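Local coordinates for cell division control protein 4 (PDB 3V7D) that acts as the substrate-recognition subunit of an SCF E3 ubiquitin ligase, binding phosphorylated proteins such as the CDK inhibitor SIC1 and directing their ubiquitination, at residues H320-C325 with D378-S383; I326-D331 with A353-L358; T333-D338 with M345-G350; A369-I374 with S387-N392; T398-D403 with V439-K444. The protein carries 1 engineered substitution. All blocks are in the same frame, centred on the assembly; numbering follows the deposited sequence.

All five contacts lie in the WD40 beta-propeller of this chain. Contacts 2 and 5 are buried and join neighbouring blades; contacts 1, 3 and 4 are partly buried. Contacts 1 and 2 share strand 324-329. Contact 1 meets the next blade through arginines at one end of that strand, whereas contact 2 uses apolar side chains at the other end. Contacts 3 and 4 are equivalent outer hairpins of two successive blades. They rest on backbone ladders, one with a beta bulge and the other with a histidine over the backbone. Contact 3 sits beside both contacts on strand 324-329. Contact 5 lies nearest the chain centre and relies on aromatic packing between inner strands.

Contact 1: H320-C325 with D378-S383; sequences HERKRC and DANDYS
R324 NH1 is gripped by two oxygens of the next blade. It donates to N380 O at 2.8 Å and to Y382 OH at 2.9 Å. Both acceptors lie near the plane of the guanidinium, and the bond to N380 O is fairly straight at 163°. The contact joins two adjacent blades of the WD40 beta-propeller: the start of strand 324-329 meets the loop between strands 373-378 and 384-389. R324 runs extended from CG to NE, so its head group reaches the loop. The R324 guanidinium and the N380 amide lie in nearly parallel planes, 7° apart. R322 comes in differently. A379 O sits 3.2 Å above the centre of its guanidinium, so the carbonyl meets a flat face and makes no hydrogen bond to NE. The charge would still be expected to favour the carbonyl there. R322 NH1 has its salt bridge with D319, on its own blade, which probably fixes how the group is turned. The receiving loop is held in shape by D378. Its OD2 accepts from N380 N at 2.9 Å, an Asx turn, and from D381 N at 3.0 Å, which completes an Asx motif. Y382 N also closes back on D378 O. These bonds help set the N380 carbonyl and the tyrosine in place for R324. At the start of the loop, R322 NH2 packs against A379 CB at 3.5 Å.

Contact 2: I326-D331 with A353-L358; sequences ISASMD and ALVGLL
A328 CB is a small bump set into a hollow made by V355 and L358. This is a blade-to-blade junction of the WD40 propeller, where strand 324-329 passes the innermost strand of the next blade, 355-360. The methyl stands 3.3 Å from V355 O and 3.6 Å from V355 CG1. L358 closes the other side of the hollow. Its CD1 is wedged between A328 CB, at 3.7 Å, and I326 CG2, at 3.8 Å. An alanine at L358 would probably leave a gap beneath A328 CB and take from I326 CG2 its partner across the contact. V355 CG1 lies anti to the backbone N (chi1 -171°), which turns this branch to A328. At the far end lies M330, which is exposed. L354 meets M330 obliquely, with its CD1 4.0 Å from M330 CG. L354 also packs against a polar side chain of the bound peptide, and L357 against an apolar one, so segment 353-358 meets the ligand as well as the neighbouring blade. S327, which points away from this contact, bonds through OG to H309 and W337; D331, in the loop beyond the strand, bonds to H309. Together they form the structural tetrad of WD40 repeats. The strands share one hydrogen bond, V355 N to S329 O, 3.1 Å long at 162°, with the donor standing above the carbonyl plane.

Contact 3: T333-D338 with M345-G350; sequences TIRIWD and MYTLQG
I336 meets M345 and Y346 together, and its carbonyl carries both. I336 O accepts from M345 N at 2.7 Å and from Y346 N at 3.2 Å, a classic beta bulge. I336 N donates in turn to Y346 O. Further along, I334 and L348 form a hydrogen-bonded pair in both directions, and the bond from L348 N to I334 O is nearly straight at 177°. The side chains of I334, I336, Y346 and L348 share one face. There I334 CB lies 3.9 Å from L348 CB, and I336 CG1 lies 4.0 Å from Y346 CB. R335 and T347 occupy the other face, pointing the same way, with T347 OG1 over the guanidinium. At the bulge M345 folds around the strand end. Its CG rests 3.6 Å from D338 CB. Its SD, set anti to CA about the CB-CG bond (chi2 175°), reaches I336 CG2 at 3.9 Å. At the opposite end T333 CG2 touches Q349 OE1.

A second shell helps to position these groups. T333 OG1 is bonded to D331, Q349 NE2 to T332, and D338 OD1 to the backbone N of E340. I334 and I336 also pack on I326 of the adjoining strand, and Y382 of the next blade touches I336. W337 turns away from the hairpin partner and touches C325 of the adjoining strand. The antiparallel pair is the outer hairpin of a WD40 propeller blade.

Contact 4: A369-I374 with S387-N392; sequences AADGSI and SYHHTN
H389 lays its imidazole over the backbone of G372 and S373. S373 N lies 3.7 Å above the ring centre, and G372 C stands over the same face toward the rim. The ring then reaches past G372, and NE2 donates to D371 O at 2.8 Å. That bond is bent, 136° at the hydrogen, and the acceptor is tilted from the ring plane. Glycine suits this place. The backbone of G372 has a positive phi of 91°, and a CB would be crowded by H389 CD2. A type I turn from A369 to G372 leads into the contact. D371 OD1 holds the following stretch by accepting from S373 N at 3.0 Å, an Asx turn. Beyond it the strands pair antiparallel. I374 N and Y388 O are joined at 2.8 Å, with the return bond from Y388 N to I374 O at the same length. H390 N adds a bond to G372 O. A water donates to I374 O and also hydrogen-bonds S387 OG at 2.7 Å, tying the edge strand to its neighbour. On the face of I374 the side chains turn to the next blade. I374 CD1 touches H390 NE2 at 4.0 Å, and the H390 nitrogens are bonded to S408 and S410. This outer hairpin, strands 373-378 and 384-389, thus packs on strands 396-401, 405-410 and 413-418 of the following blade.

Contact 5: T398-D403 with V439-K444; sequences TFYVSD and VNFKGK
Y400 meets N440 with one ring face and F441 with its ring edge. Two innermost strands of adjacent blades in the WD40 propeller, 396-401 and 435-442, run here nearly parallel. In the tight part the edge of the Y400 ring points at the face of F441, T-shaped, with centroids 5.3 Å apart and planes at 73°. N440 covers one face of the tyrosine: its CA is 4.2 Å from the ring centroid, a CH-pi contact, and its amide stacks at 26° to the ring. Y400 CG lies anti to the backbone N (chi1 -156°), which directs the ring into this place. An alanine at Y400 would probably leave the F441 face without its edge partner and the N440 side chain free to turn. V439 CG1 fills the space beside F399 C, at 3.6 Å. The backbones form no ladder. V439 N gives one bond, 3.1 Å long, to T398 OG1. Toward the strand ends the contact loosens. CA atoms 5.5 Å apart at Y400 and N440 become 8.7 Å apart at S402 and K442, and K442 is exposed. F441 also meets W105 of helix 87-106. At the edge of the F441 ring lies S402 OG, 3.9 Å from CE1 and bonded to I405 N.

Contact 1: H320-C325 with D378-S383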
# COMPACT_ATOMS: atom_id res chain seq x y z
N HIS B 320 -10.68 0.49 10.07
CA HIS B 320 -10.86 -0.69 10.92
C HIS B 320 -9.54 -1.18 11.51
O HIS B 320 -9.52 -1.80 12.57
CB HIS B 320 -11.54 -1.82 10.15
CG HIS B 320 -10.79 -2.26 8.94
ND1 HIS B 320 -10.89 -1.62 7.72
CD2 HIS B 320 -9.92 -3.28 8.76
CE1 HIS B 320 -10.11 -2.23 6.84
NE2 HIS B 320 -9.51 -3.24 7.45
N GLU B 321 -8.44 -0.91 10.82
CA GLU B 321 -7.13 -1.31 11.32
C GLU B 321 -6.82 -0.61 12.65
O GLU B 321 -6.30 -1.23 13.57
CB GLU B 321 -6.03 -1.01 10.30
CG GLU B 321 -4.65 -1.46 10.74
CD GLU B 321 -3.54 -0.95 9.84
OE1 GLU B 321 -3.80 -0.73 8.64
OE2 GLU B 321 -2.41 -0.77 10.34
N ARG B 322 -7.15 0.67 12.73
CA ARG B 322 -6.85 1.45 13.93
C ARG B 322 -8.09 1.65 14.80
O ARG B 322 -8.00 2.24 15.88
CB ARG B 322 -6.27 2.81 13.55
CG ARG B 322 -5.04 2.71 12.67
CD ARG B 322 -4.49 4.08 12.32
NE ARG B 322 -3.30 3.98 11.50
CZ ARG B 322 -3.32 3.78 10.18
NH1 ARG B 322 -4.48 3.67 9.54
NH2 ARG B 322 -2.18 3.69 9.51
N LYS B 323 -9.22 1.14 14.33
CA LYS B 323 -10.51 1.31 15.01
C LYS B 323 -10.84 2.79 15.18
O LYS B 323 -11.05 3.27 16.30
CB LYS B 323 -10.54 0.59 16.36
CG LYS B 323 -10.40 -0.92 16.25
CD LYS B 323 -10.76 -1.60 17.57
CE LYS B 323 -12.23 -1.37 17.93
NZ LYS B 323 -13.16 -2.20 17.10
N ARG B 324 -10.87 3.51 14.06
CA ARG B 324 -11.17 4.93 14.06
C ARG B 324 -12.15 5.27 12.95
O ARG B 324 -12.35 4.48 12.02
CB ARG B 324 -9.90 5.75 13.85
CG ARG B 324 -8.86 5.62 14.95
CD ARG B 324 -7.58 6.34 14.54
NE ARG B 324 -6.51 6.16 15.51
CZ ARG B 324 -5.26 6.55 15.32
NH1 ARG B 324 -4.92 7.15 14.18
NH2 ARG B 324 -4.35 6.35 16.26
N CYS B 325 -12.76 6.44 13.05
CA CYS B 325 -13.58 6.96 11.98
C CYS B 325 -13.07 8.31 11.51
O CYS B 325 -12.70 9.16 12.32
CB CYS B 325 -15.04 7.10 12.41
SG CYS B 325 -16.04 7.97 11.19
N ASP B 378 -0.59 12.03 7.62
CA ASP B 378 -0.08 10.75 8.06
C ASP B 378 -1.24 9.90 8.56
O ASP B 378 -2.07 10.37 9.33
CB ASP B 378 0.95 10.95 9.17
CG ASP B 378 1.61 9.66 9.58
OD1 ASP B 378 2.64 9.31 8.98
OD2 ASP B 378 1.09 8.99 10.50
N ALA B 379 -1.31 8.65 8.11
CA ALA B 379 -2.47 7.82 8.42
C ALA B 379 -2.58 7.47 9.90
O ALA B 379 -3.62 7.00 10.35
CB ALA B 379 -2.47 6.55 7.57
N ASN B 380 -1.50 7.69 10.65
CA ASN B 380 -1.50 7.32 12.06
C ASN B 380 -1.60 8.50 13.02
O ASN B 380 -2.41 8.48 13.95
CB ASN B 380 -0.29 6.44 12.40
CG ASN B 380 -0.41 5.81 13.78
OD1 ASN B 380 -1.51 5.49 14.24
ND2 ASN B 380 0.72 5.62 14.44
N ASP B 381 -0.79 9.54 12.80
CA ASP B 381 -0.80 10.71 13.68
C ASP B 381 -1.31 12.00 13.02
O ASP B 381 -1.37 13.05 13.65
CB ASP B 381 0.56 10.94 14.36
CG ASP B 381 1.69 11.21 13.36
OD1 ASP B 381 1.44 11.79 12.28
OD2 ASP B 381 2.84 10.85 13.67
N TYR B 382 -1.66 11.91 11.73
CA TYR B 382 -2.29 13.02 11.00
C TYR B 382 -1.45 14.29 10.90
O TYR B 382 -2.00 15.38 10.69
CB TYR B 382 -3.69 13.30 11.55
CG TYR B 382 -4.49 12.03 11.71
CD1 TYR B 382 -5.04 11.39 10.61
CD2 TYR B 382 -4.66 11.45 12.96
CE1 TYR B 382 -5.75 10.21 10.75
CE2 TYR B 382 -5.36 10.28 13.11
CZ TYR B 382 -5.91 9.66 12.01
OH TYR B 382 -6.61 8.49 12.17
N SER B 383 -0.14 14.15 11.04
CA SER B 383 0.76 15.24 10.72
C SER B 383 0.71 15.49 9.21
O SER B 383 0.37 14.59 8.44
CB SER B 383 2.20 14.93 11.17
OG SER B 383 2.75 13.86 10.42

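Contact 2: I326-D331 with A353-L358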
# COMPACT_ATOMS: atom_id res chain seq x y z
N ILE B 326 -13.05 8.49 10.20
CA ILE B 326 -12.67 9.76 9.60
C ILE B 326 -13.88 10.33 8.89
O ILE B 326 -14.56 9.63 8.14
CB ILE B 326 -11.53 9.55 8.58
CG1 ILE B 326 -10.37 8.82 9.24
CG2 ILE B 326 -11.09 10.88 7.99
CD1 ILE B 326 -9.59 7.93 8.29
N SER B 327 -14.17 11.60 9.14
CA SER B 327 -15.35 12.24 8.57
C SER B 327 -14.99 13.55 7.88
O SER B 327 -14.18 14.32 8.38
CB SER B 327 -16.41 12.49 9.65
OG SER B 327 -15.92 13.37 10.66
N ALA B 328 -15.60 13.79 6.72
CA ALA B 328 -15.32 15.01 5.96
C ALA B 328 -16.61 15.77 5.73
O ALA B 328 -17.64 15.19 5.38
CB ALA B 328 -14.66 14.67 4.63
N SER B 329 -16.57 17.09 5.92
CA SER B 329 -17.80 17.86 5.97
C SER B 329 -17.81 19.13 5.13
O SER B 329 -16.77 19.64 4.73
CB SER B 329 -18.15 18.21 7.42
OG SER B 329 -19.20 19.16 7.49
N MET B 330 -19.01 19.63 4.88
CA MET B 330 -19.20 20.90 4.20
C MET B 330 -18.70 22.05 5.08
O MET B 330 -18.48 23.16 4.59
CB MET B 330 -20.68 21.09 3.86
CG MET B 330 -20.98 22.28 2.98
SD MET B 330 -22.72 22.36 2.52
CE MET B 330 -22.79 23.96 1.73
N ASP B 331 -18.49 21.79 6.36
CA ASP B 331 -17.94 22.81 7.26
C ASP B 331 -16.43 23.01 7.08
O ASP B 331 -15.80 23.71 7.87
CB ASP B 331 -18.29 22.52 8.74
CG ASP B 331 -17.66 21.24 9.27
OD1 ASP B 331 -16.68 20.73 8.69
OD2 ASP B 331 -18.15 20.74 10.31
N ALA B 353 -13.00 24.96 1.92
CA ALA B 353 -14.24 24.68 1.21
C ALA B 353 -14.77 23.31 1.59
O ALA B 353 -14.16 22.60 2.40
CB ALA B 353 -14.01 24.76 -0.29
N LEU B 354 -15.91 22.93 1.01
CA LEU B 354 -16.51 21.61 1.21
C LEU B 354 -15.48 20.50 1.03
O LEU B 354 -14.86 20.39 -0.03
CB LEU B 354 -17.65 21.43 0.21
CG LEU B 354 -18.68 20.30 0.35
CD1 LEU B 354 -19.90 20.61 -0.50
CD2 LEU B 354 -18.12 18.94 -0.04
N VAL B 355 -15.29 19.68 2.06
CA VAL B 355 -14.46 18.49 1.91
C VAL B 355 -15.35 17.28 1.62
O VAL B 355 -16.04 16.79 2.51
CB VAL B 355 -13.61 18.21 3.17
CG1 VAL B 355 -12.59 17.10 2.88
CG2 VAL B 355 -12.89 19.48 3.63
N GLY B 356 -15.33 16.80 0.38
CA GLY B 356 -16.22 15.73 -0.03
C GLY B 356 -15.55 14.43 -0.44
O GLY B 356 -16.23 13.47 -0.78
N LEU B 357 -14.22 14.39 -0.40
CA LEU B 357 -13.50 13.20 -0.86
C LEU B 357 -12.42 12.77 0.13
O LEU B 357 -11.58 13.58 0.55
CB LEU B 357 -12.88 13.46 -2.24
CG LEU B 357 -13.85 13.79 -3.37
CD1 LEU B 357 -13.11 14.37 -4.58
CD2 LEU B 357 -14.62 12.55 -3.77
N LEU B 358 -12.43 11.49 0.49
CA LEU B 358 -11.46 10.92 1.42
C LEU B 358 -10.93 9.60 0.89
O LEU B 358 -11.69 8.80 0.35
CB LEU B 358 -12.09 10.66 2.78
CG LEU B 358 -12.56 11.83 3.64
CD1 LEU B 358 -13.23 11.30 4.90
CD2 LEU B 358 -11.39 12.74 3.97

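Contact 3: T333-D338 with M345-G350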
# COMPACT_ATOMS: atom_id res chain seq x y z
N THR B 333 -14.07 21.05 7.64
CA THR B 333 -13.22 20.33 8.58
C THR B 333 -13.23 18.83 8.35
O THR B 333 -14.16 18.28 7.75
CB THR B 333 -13.62 20.59 10.05
OG1 THR B 333 -14.83 19.88 10.36
CG2 THR B 333 -13.82 22.08 10.31
N ILE B 334 -12.17 18.17 8.82
CA ILE B 334 -12.10 16.72 8.85
C ILE B 334 -11.97 16.30 10.31
O ILE B 334 -11.14 16.84 11.04
CB ILE B 334 -10.88 16.20 8.09
CG1 ILE B 334 -10.94 16.63 6.63
CG2 ILE B 334 -10.79 14.69 8.21
CD1 ILE B 334 -9.59 16.60 5.93
N ARG B 335 -12.78 15.34 10.73
CA ARG B 335 -12.70 14.88 12.12
C ARG B 335 -12.26 13.43 12.23
O ARG B 335 -12.65 12.58 11.43
CB ARG B 335 -14.03 15.09 12.85
CG ARG B 335 -14.31 16.55 13.17
CD ARG B 335 -15.56 16.71 14.01
NE ARG B 335 -15.61 18.03 14.62
CZ ARG B 335 -16.09 18.26 15.84
NH1 ARG B 335 -16.55 17.26 16.58
NH2 ARG B 335 -16.09 19.50 16.33
N ILE B 336 -11.43 13.16 13.23
CA ILE B 336 -10.98 11.82 13.53
C ILE B 336 -11.64 11.38 14.83
O ILE B 336 -11.55 12.08 15.84
CB ILE B 336 -9.45 11.78 13.71
CG1 ILE B 336 -8.76 12.45 12.51
CG2 ILE B 336 -8.97 10.35 13.90
CD1 ILE B 336 -8.99 11.75 11.19
N TRP B 337 -12.30 10.23 14.81
CA TRP B 337 -13.03 9.75 15.97
C TRP B 337 -12.47 8.42 16.47
O TRP B 337 -12.06 7.57 15.68
CB TRP B 337 -14.51 9.56 15.62
CG TRP B 337 -15.16 10.72 14.93
CD1 TRP B 337 -15.08 11.03 13.60
CD2 TRP B 337 -16.02 11.71 15.52
NE1 TRP B 337 -15.83 12.16 13.33
CE2 TRP B 337 -16.42 12.59 14.49
CE3 TRP B 337 -16.49 11.93 16.82
CZ2 TRP B 337 -17.26 13.68 14.72
CZ3 TRP B 337 -17.33 13.01 17.05
CH2 TRP B 337 -17.71 13.87 16.00
N ASP B 338 -12.46 8.24 17.79
CA ASP B 338 -12.03 6.99 18.40
C ASP B 338 -13.23 6.06 18.53
O ASP B 338 -14.13 6.32 19.32
CB ASP B 338 -11.43 7.26 19.78
CG ASP B 338 -10.74 6.03 20.38
OD1 ASP B 338 -11.09 4.89 20.01
OD2 ASP B 338 -9.85 6.22 21.24
N MET B 345 -11.16 12.63 18.45
CA MET B 345 -9.72 12.62 18.66
C MET B 345 -9.11 13.91 18.13
O MET B 345 -8.50 14.66 18.89
CB MET B 345 -9.08 11.43 17.95
CG MET B 345 -9.54 10.08 18.46
SD MET B 345 -8.85 8.73 17.48
CE MET B 345 -7.09 9.04 17.69
N TYR B 346 -9.29 14.16 16.84
CA TYR B 346 -8.69 15.33 16.19
C TYR B 346 -9.64 16.04 15.24
O TYR B 346 -10.52 15.42 14.63
CB TYR B 346 -7.44 14.91 15.42
CG TYR B 346 -6.43 14.12 16.23
CD1 TYR B 346 -5.79 14.69 17.31
CD2 TYR B 346 -6.12 12.81 15.89
CE1 TYR B 346 -4.86 13.98 18.05
CE2 TYR B 346 -5.19 12.09 16.62
CZ TYR B 346 -4.56 12.68 17.70
OH TYR B 346 -3.64 11.96 18.43
N THR B 347 -9.46 17.35 15.12
CA THR B 347 -10.08 18.11 14.04
C THR B 347 -8.97 18.64 13.14
O THR B 347 -8.06 19.33 13.60
CB THR B 347 -10.93 19.29 14.56
OG1 THR B 347 -11.90 18.81 15.50
CG2 THR B 347 -11.65 19.96 13.40
N LEU B 348 -9.04 18.29 11.87
CA LEU B 348 -8.04 18.71 10.90
C LEU B 348 -8.60 19.86 10.09
O LEU B 348 -9.69 19.77 9.53
CB LEU B 348 -7.68 17.55 9.96
CG LEU B 348 -7.41 16.19 10.62
CD1 LEU B 348 -7.05 15.15 9.56
CD2 LEU B 348 -6.31 16.31 11.65
N GLN B 349 -7.85 20.96 10.03
CA GLN B 349 -8.27 22.14 9.30
C GLN B 349 -7.25 22.47 8.21
O GLN B 349 -6.26 23.15 8.47
CB GLN B 349 -8.42 23.33 10.26
CG GLN B 349 -9.04 24.56 9.64
CD GLN B 349 -10.47 24.33 9.18
OE1 GLN B 349 -11.38 24.22 10.00
NE2 GLN B 349 -10.66 24.25 7.87
N GLY B 350 -7.48 21.97 7.00
CA GLY B 350 -6.55 22.20 5.90
C GLY B 350 -7.25 22.50 4.58
O GLY B 350 -6.64 22.42 3.51

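Contact 4: A369-I374 with S387-N392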
# COMPACT_ATOMS: atom_id res chain seq x y z
N ALA B 369 -10.93 18.91 -1.64
CA ALA B 369 -11.99 19.86 -1.36
C ALA B 369 -12.47 20.59 -2.62
O ALA B 369 -11.83 20.51 -3.67
CB ALA B 369 -11.54 20.87 -0.30
N ALA B 370 -13.59 21.31 -2.49
CA ALA B 370 -14.23 21.97 -3.63
C ALA B 370 -13.51 23.23 -4.09
O ALA B 370 -13.95 23.89 -5.04
CB ALA B 370 -15.70 22.28 -3.30
N ASP B 371 -12.42 23.59 -3.43
CA ASP B 371 -11.63 24.75 -3.83
C ASP B 371 -10.42 24.33 -4.64
O ASP B 371 -9.58 25.15 -5.01
CB ASP B 371 -11.20 25.56 -2.61
CG ASP B 371 -10.33 24.76 -1.66
OD1 ASP B 371 -10.17 23.54 -1.87
OD2 ASP B 371 -9.81 25.36 -0.69
N GLY B 372 -10.32 23.03 -4.91
CA GLY B 372 -9.22 22.49 -5.69
C GLY B 372 -8.02 22.06 -4.87
O GLY B 372 -6.97 21.70 -5.42
N SER B 373 -8.16 22.09 -3.55
CA SER B 373 -7.07 21.71 -2.66
C SER B 373 -7.10 20.22 -2.35
O SER B 373 -8.17 19.62 -2.24
CB SER B 373 -7.12 22.51 -1.36
OG SER B 373 -8.34 22.27 -0.67
N ILE B 374 -5.92 19.64 -2.21
CA ILE B 374 -5.76 18.25 -1.82
C ILE B 374 -4.74 18.21 -0.69
O ILE B 374 -3.70 18.87 -0.76
CB ILE B 374 -5.24 17.41 -3.00
CG1 ILE B 374 -6.22 17.45 -4.17
CG2 ILE B 374 -4.98 15.97 -2.57
CD1 ILE B 374 -5.62 17.01 -5.48
N SER B 387 0.67 18.65 0.27
CA SER B 387 -0.36 19.63 -0.03
C SER B 387 -0.32 19.95 -1.52
O SER B 387 0.75 20.28 -2.06
CB SER B 387 -0.13 20.90 0.79
OG SER B 387 -1.07 21.90 0.43
N TYR B 388 -1.46 19.84 -2.19
CA TYR B 388 -1.54 20.16 -3.61
C TYR B 388 -2.76 21.00 -3.93
O TYR B 388 -3.73 21.02 -3.18
CB TYR B 388 -1.54 18.88 -4.47
CG TYR B 388 -0.28 18.06 -4.36
CD1 TYR B 388 0.90 18.48 -4.96
CD2 TYR B 388 -0.27 16.86 -3.66
CE1 TYR B 388 2.06 17.73 -4.87
CE2 TYR B 388 0.88 16.10 -3.56
CZ TYR B 388 2.04 16.54 -4.16
OH TYR B 388 3.18 15.77 -4.06
N HIS B 389 -2.70 21.70 -5.06
CA HIS B 389 -3.80 22.53 -5.51
C HIS B 389 -3.86 22.58 -7.03
O HIS B 389 -2.87 22.90 -7.68
CB HIS B 389 -3.64 23.95 -4.95
CG HIS B 389 -4.92 24.57 -4.49
ND1 HIS B 389 -5.18 24.83 -3.16
CD2 HIS B 389 -6.01 24.99 -5.18
CE1 HIS B 389 -6.37 25.38 -3.05
NE2 HIS B 389 -6.90 25.49 -4.26
N HIS B 390 -5.01 22.24 -7.60
CA HIS B 390 -5.19 22.38 -9.04
C HIS B 390 -5.16 23.87 -9.39
O HIS B 390 -5.88 24.67 -8.79
CB HIS B 390 -6.49 21.71 -9.50
CG HIS B 390 -6.40 20.22 -9.55
ND1 HIS B 390 -7.28 19.45 -10.29
CD2 HIS B 390 -5.54 19.35 -8.97
CE1 HIS B 390 -6.96 18.17 -10.16
NE2 HIS B 390 -5.91 18.09 -9.36
N THR B 391 -4.32 24.24 -10.35
CA THR B 391 -4.02 25.64 -10.63
C THR B 391 -5.22 26.46 -11.12
O THR B 391 -5.22 27.68 -11.01
CB THR B 391 -2.87 25.79 -11.65
OG1 THR B 391 -3.15 25.01 -12.81
CG2 THR B 391 -1.55 25.32 -11.04
N ASN B 392 -6.22 25.79 -11.69
CA ASN B 392 -7.40 26.54 -12.14
C ASN B 392 -8.43 26.70 -11.04
O ASN B 392 -9.51 27.25 -11.27
CB ASN B 392 -8.01 25.94 -13.42
CG ASN B 392 -8.56 24.54 -13.21
OD1 ASN B 392 -8.52 23.99 -12.11
ND2 ASN B 392 -9.10 23.96 -14.28
O HOH W 1 -3.72 21.85 0.01

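Contact 5: T398-D403 with V439-K444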
# COMPACT_ATOMS: atom_id res chain seq x y z
N THR B 398 -12.58 14.05 -8.43
CA THR B 398 -12.15 12.69 -8.11
C THR B 398 -10.64 12.62 -7.91
O THR B 398 -9.89 13.42 -8.47
CB THR B 398 -12.57 11.68 -9.21
OG1 THR B 398 -12.21 10.35 -8.81
CG2 THR B 398 -11.88 11.99 -10.54
N PHE B 399 -10.20 11.67 -7.10
CA PHE B 399 -8.78 11.34 -7.02
C PHE B 399 -8.62 9.91 -6.54
O PHE B 399 -9.55 9.32 -5.98
CB PHE B 399 -8.02 12.30 -6.09
CG PHE B 399 -8.21 12.03 -4.62
CD1 PHE B 399 -9.23 12.63 -3.91
CD2 PHE B 399 -7.34 11.18 -3.94
CE1 PHE B 399 -9.39 12.39 -2.55
CE2 PHE B 399 -7.49 10.93 -2.59
CZ PHE B 399 -8.52 11.54 -1.89
N TYR B 400 -7.44 9.35 -6.76
CA TYR B 400 -7.13 8.03 -6.24
C TYR B 400 -5.69 8.06 -5.79
O TYR B 400 -4.90 8.86 -6.28
CB TYR B 400 -7.34 6.95 -7.29
CG TYR B 400 -7.59 5.57 -6.70
CD1 TYR B 400 -8.86 5.19 -6.31
CD2 TYR B 400 -6.54 4.67 -6.54
CE1 TYR B 400 -9.09 3.93 -5.76
CE2 TYR B 400 -6.77 3.41 -6.00
CZ TYR B 400 -8.04 3.05 -5.61
OH TYR B 400 -8.27 1.80 -5.07
N VAL B 401 -5.34 7.20 -4.84
CA VAL B 401 -4.04 7.32 -4.21
C VAL B 401 -3.48 6.00 -3.68
O VAL B 401 -4.22 5.11 -3.25
CB VAL B 401 -4.08 8.37 -3.07
CG1 VAL B 401 -4.82 7.81 -1.86
CG2 VAL B 401 -2.68 8.83 -2.70
N SER B 402 -2.16 5.89 -3.74
CA SER B 402 -1.43 4.82 -3.07
C SER B 402 -0.33 5.50 -2.27
O SER B 402 -0.26 6.73 -2.22
CB SER B 402 -0.82 3.86 -4.08
OG SER B 402 0.23 4.50 -4.80
N ASP B 403 0.54 4.71 -1.65
CA ASP B 403 1.66 5.28 -0.90
C ASP B 403 2.64 5.98 -1.83
O ASP B 403 3.37 6.87 -1.41
CB ASP B 403 2.39 4.20 -0.10
CG ASP B 403 1.58 3.67 1.06
OD1 ASP B 403 0.62 4.35 1.50
OD2 ASP B 403 1.91 2.57 1.55
N VAL B 439 -11.62 8.39 -11.19
CA VAL B 439 -10.30 7.85 -11.48
C VAL B 439 -9.95 6.74 -10.48
O VAL B 439 -10.30 6.81 -9.30
CB VAL B 439 -9.21 8.95 -11.51
CG1 VAL B 439 -8.82 9.40 -10.11
CG2 VAL B 439 -7.99 8.46 -12.25
N ASN B 440 -9.28 5.71 -10.97
CA ASN B 440 -8.92 4.55 -10.16
C ASN B 440 -7.71 3.91 -10.80
O ASN B 440 -7.61 3.83 -12.02
CB ASN B 440 -10.09 3.56 -10.12
CG ASN B 440 -9.95 2.50 -9.03
OD1 ASN B 440 -8.89 1.89 -8.88
ND2 ASN B 440 -11.02 2.28 -8.27
N PHE B 441 -6.76 3.46 -9.98
CA PHE B 441 -5.62 2.74 -10.54
C PHE B 441 -5.14 1.62 -9.64
O PHE B 441 -5.32 1.66 -8.42
CB PHE B 441 -4.46 3.70 -10.89
CG PHE B 441 -3.79 4.33 -9.70
CD1 PHE B 441 -2.77 3.66 -9.02
CD2 PHE B 441 -4.16 5.59 -9.26
CE1 PHE B 441 -2.15 4.24 -7.93
CE2 PHE B 441 -3.54 6.17 -8.17
CZ PHE B 441 -2.54 5.50 -7.50
N LYS B 442 -4.53 0.62 -10.26
CA LYS B 442 -3.87 -0.45 -9.53
C LYS B 442 -2.73 -0.98 -10.39
O LYS B 442 -2.94 -1.39 -11.53
CB LYS B 442 -4.84 -1.58 -9.18
CG LYS B 442 -4.30 -2.55 -8.13
CD LYS B 442 -5.28 -3.66 -7.78
CE LYS B 442 -5.37 -4.72 -8.87
NZ LYS B 442 -6.07 -5.95 -8.40
N GLY B 443 -1.52 -0.95 -9.84
CA GLY B 443 -0.35 -1.42 -10.56
C GLY B 443 -0.11 -0.69 -11.87
O GLY B 443 0.09 0.53 -11.90
N LYS B 444 -0.14 -1.44 -12.96
CA LYS B 444 0.21 -0.91 -14.27
C LYS B 444 -0.95 -0.21 -14.97
O LYS B 444 -0.78 0.38 -16.03
CB LYS B 444 0.71 -2.05 -15.17
CG LYS B 444 -0.29 -3.20 -15.29
CD LYS B 444 0.22 -4.31 -16.19
CE LYS B 444 -0.25 -4.11 -17.62
NZ LYS B 444 0.53 -4.94 -18.57